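Local coordinates for NanS-p (Escherichia phage vB_EcoP_24B, PDB 6YP6), which is probably a carbohydrate-binding part of a phage carbohydrate esterase encoded by a Shiga toxin-carrying bacteriophage, at residues S52-E57 / V196-R201. Sequence-based numbering, arbitrary orientation.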
loop_
_atom_site.group_PDB
_atom_site.type_symbol
_atom_site.label_atom_id
_atom_site.label_comp_id
_atom_site.label_asym_id
_atom_site.label_seq_id
_atom_site.Cartn_x
_atom_site.Cartn_y
_atom_site.Cartn_z
ATOM N N SER A 52 8.539 13.549 -11.876
ATOM C CA SER A 52 8.796 12.517 -10.881
ATOM C C SER A 52 7.500 11.899 -10.368
ATOM O O SER A 52 6.497 12.585 -10.154
ATOM C CB SER A 52 9.580 13.105 -9.704
ATOM O OG SER A 52 10.946 13.302 -10.033
ATOM N N SER A 53 7.533 10.583 -10.204
ATOM C CA SER A 53 6.515 9.872 -9.447
ATOM C C SER A 53 6.388 10.468 -8.054
ATOM O O SER A 53 7.368 10.935 -7.470
ATOM C CB SER A 53 6.985 8.416 -9.385
ATOM O OG SER A 53 6.234 7.635 -8.505
ATOM N N TRP A 54 5.174 10.471 -7.519
ATOM C CA TRP A 54 5.014 10.930 -6.151
ATOM C C TRP A 54 5.293 9.791 -5.182
ATOM O O TRP A 54 5.096 8.613 -5.486
ATOM C CB TRP A 54 3.638 11.535 -5.870
ATOM C CG TRP A 54 2.452 10.700 -6.181
ATOM C CD1 TRP A 54 1.680 10.805 -7.284
ATOM C CD2 TRP A 54 1.867 9.658 -5.374
ATOM N NE1 TRP A 54 0.665 9.897 -7.243
ATOM C CE2 TRP A 54 0.750 9.180 -6.077
ATOM C CE3 TRP A 54 2.184 9.089 -4.132
ATOM C CZ2 TRP A 54 -0.042 8.148 -5.597
ATOM C CZ3 TRP A 54 1.388 8.061 -3.649
ATOM C CH2 TRP A 54 0.285 7.599 -4.384
ATOM N N VAL A 55 5.787 10.166 -4.007
ATOM C CA VAL A 55 6.115 9.221 -2.950
ATOM C C VAL A 55 5.723 9.828 -1.613
ATOM O O VAL A 55 6.092 10.965 -1.307
ATOM C CB VAL A 55 7.617 8.864 -2.911
ATOM C CG1 VAL A 55 7.869 7.790 -1.843
ATOM C CG2 VAL A 55 8.116 8.390 -4.251
ATOM N N LEU A 56 5.003 9.058 -0.813
ATOM C CA LEU A 56 4.731 9.362 0.579
ATOM C C LEU A 56 5.482 8.348 1.422
ATOM O O LEU A 56 5.479 7.164 1.101
ATOM C CB LEU A 56 3.241 9.221 0.881
ATOM C CG LEU A 56 2.296 9.934 -0.080
ATOM C CD1 LEU A 56 0.864 9.627 0.332
ATOM C CD2 LEU A 56 2.534 11.423 -0.122
ATOM N N GLU A 57 6.122 8.797 2.497
ATOM C CA GLU A 57 6.904 7.909 3.342
ATOM C C GLU A 57 6.609 8.156 4.811
ATOM O O GLU A 57 6.453 9.304 5.244
ATOM C CB GLU A 57 8.429 8.086 3.133
ATOM C CG GLU A 57 8.875 7.861 1.710
ATOM C CD GLU A 57 10.317 8.237 1.466
ATOM O OE1 GLU A 57 11.120 8.206 2.414
ATOM O OE2 GLU A 57 10.658 8.550 0.308
ATOM N N VAL A 196 4.667 4.786 -0.173
ATOM C CA VAL A 196 3.479 4.721 -1.010
ATOM C C VAL A 196 3.768 5.590 -2.227
ATOM O O VAL A 196 4.179 6.742 -2.081
ATOM C CB VAL A 196 2.239 5.225 -0.254
ATOM C CG1 VAL A 196 0.993 4.960 -1.067
ATOM C CG2 VAL A 196 2.146 4.563 1.110
ATOM N N THR A 197 3.599 5.037 -3.425
ATOM C CA THR A 197 4.056 5.742 -4.620
ATOM C C THR A 197 3.228 5.352 -5.826
ATOM O O THR A 197 2.715 4.243 -5.885
ATOM C CB THR A 197 5.548 5.420 -4.873
ATOM O OG1 THR A 197 5.997 6.075 -6.060
ATOM C CG2 THR A 197 5.795 3.923 -5.030
ATOM N N ASP A 198 3.146 6.242 -6.812
ATOM C CA ASP A 198 2.550 5.859 -8.094
ATOM C C ASP A 198 3.564 5.269 -9.079
ATOM O O ASP A 198 3.201 5.044 -10.233
ATOM C CB ASP A 198 1.719 6.980 -8.731
ATOM C CG ASP A 198 2.552 8.095 -9.326
ATOM O OD1 ASP A 198 3.665 8.337 -8.828
ATOM O OD2 ASP A 198 2.072 8.729 -10.310
ATOM N N ILE A 199 4.785 4.963 -8.619
ATOM C CA ILE A 199 5.702 4.028 -9.270
ATOM C C ILE A 199 6.482 4.647 -10.425
ATOM O O ILE A 199 7.718 4.593 -10.459
ATOM C CB ILE A 199 4.974 2.746 -9.745
ATOM C CG1 ILE A 199 4.199 2.067 -8.605
ATOM C CG2 ILE A 199 5.974 1.775 -10.369
ATOM C CD1 ILE A 199 3.237 0.984 -9.089
ATOM N N THR A 200 5.769 5.188 -11.403
ATOM C CA THR A 200 6.319 5.541 -12.695
ATOM C C THR A 200 6.165 7.029 -12.957
ATOM O O THR A 200 5.256 7.681 -12.435
ATOM C CB THR A 200 5.603 4.717 -13.778
ATOM O OG1 THR A 200 6.119 5.061 -15.059
ATOM C CG2 THR A 200 4.088 4.953 -13.802
ATOM N N ARG A 201 7.070 7.571 -13.783
ATOM C CA ARG A 201 6.898 8.946 -14.250
ATOM C C ARG A 201 5.783 9.067 -15.282
ATOM O O ARG A 201 5.252 10.166 -15.490
ATOM C CB ARG A 201 8.200 9.464 -14.857
ATOM C CG ARG A 201 9.298 9.682 -13.846
ATOM C CD ARG A 201 10.609 10.003 -14.544
ATOM N NE ARG A 201 11.559 10.625 -13.637
ATOM C CZ ARG A 201 11.706 11.940 -13.489
ATOM N NH1 ARG A 201 10.967 12.784 -14.197
ATOM N NH2 ARG A 201 12.603 12.408 -12.634
#
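One face of the Trp54 indole lies over the backbone and side chain of Asp198. Asp198 N sits 3.7 Å above the ring plane, over its centre, while Thr197 C is offset toward the rim. The two residues meet at the end of an antiparallel strand pair inside a seven-stranded sheet, where loop 52-54 leads in and 198-201 leads out. The Asp198 carboxylate lies nearly parallel to the ring (13° between planes), over the pyrrole end, with Asp198 CG 3.3 Å from Trp54 NE1. Val196 O comes at the ring obliquely, near CZ3. The Trp54 side chain also meets Leu45 and Lys47. The second flat group, the Arg201 guanidinium, has Ser52 CA over its centre; its NH1 is hydrogen-bonded to Gly50 O.

Strand 193-197 lies between strands 55-59 and 88-95. Leu56 and Val196 form a hydrogen-bonded pair, with 2.8 Å from Leu56 N to Val196 O. Val55 and Thr197 form the next, non-hydrogen-bonded pair. Their side chains lie side by side on the sheet face opposite Leu56 and Val196.

At the end of the ladder, side chains supply most of the bonds. Thr197 OG1, anti to its backbone N (chi1 178°), donates to Trp54 O at 2.8 Å. Thr197 OG1 also accepts from Ile199 N at 3.0 Å, an ST turn. Trp54 O also receives a weak bond from Asp198 N.

Asp198 OD2 forms a salt bridge with Lys47 and a hydrogen bond with Thr204, which probably helps to fix the carboxylate's rotation over the indole. Asp198 OD1 faces the other segment. In one of the two Ser53 conformers, Ser53 OG reaches Asp198 OD1 at 2.7 Å on the anti side. Trp54 N reaches Asp198 OD1 at 2.9 Å on the syn side, from the opposite face of the carboxylate plane.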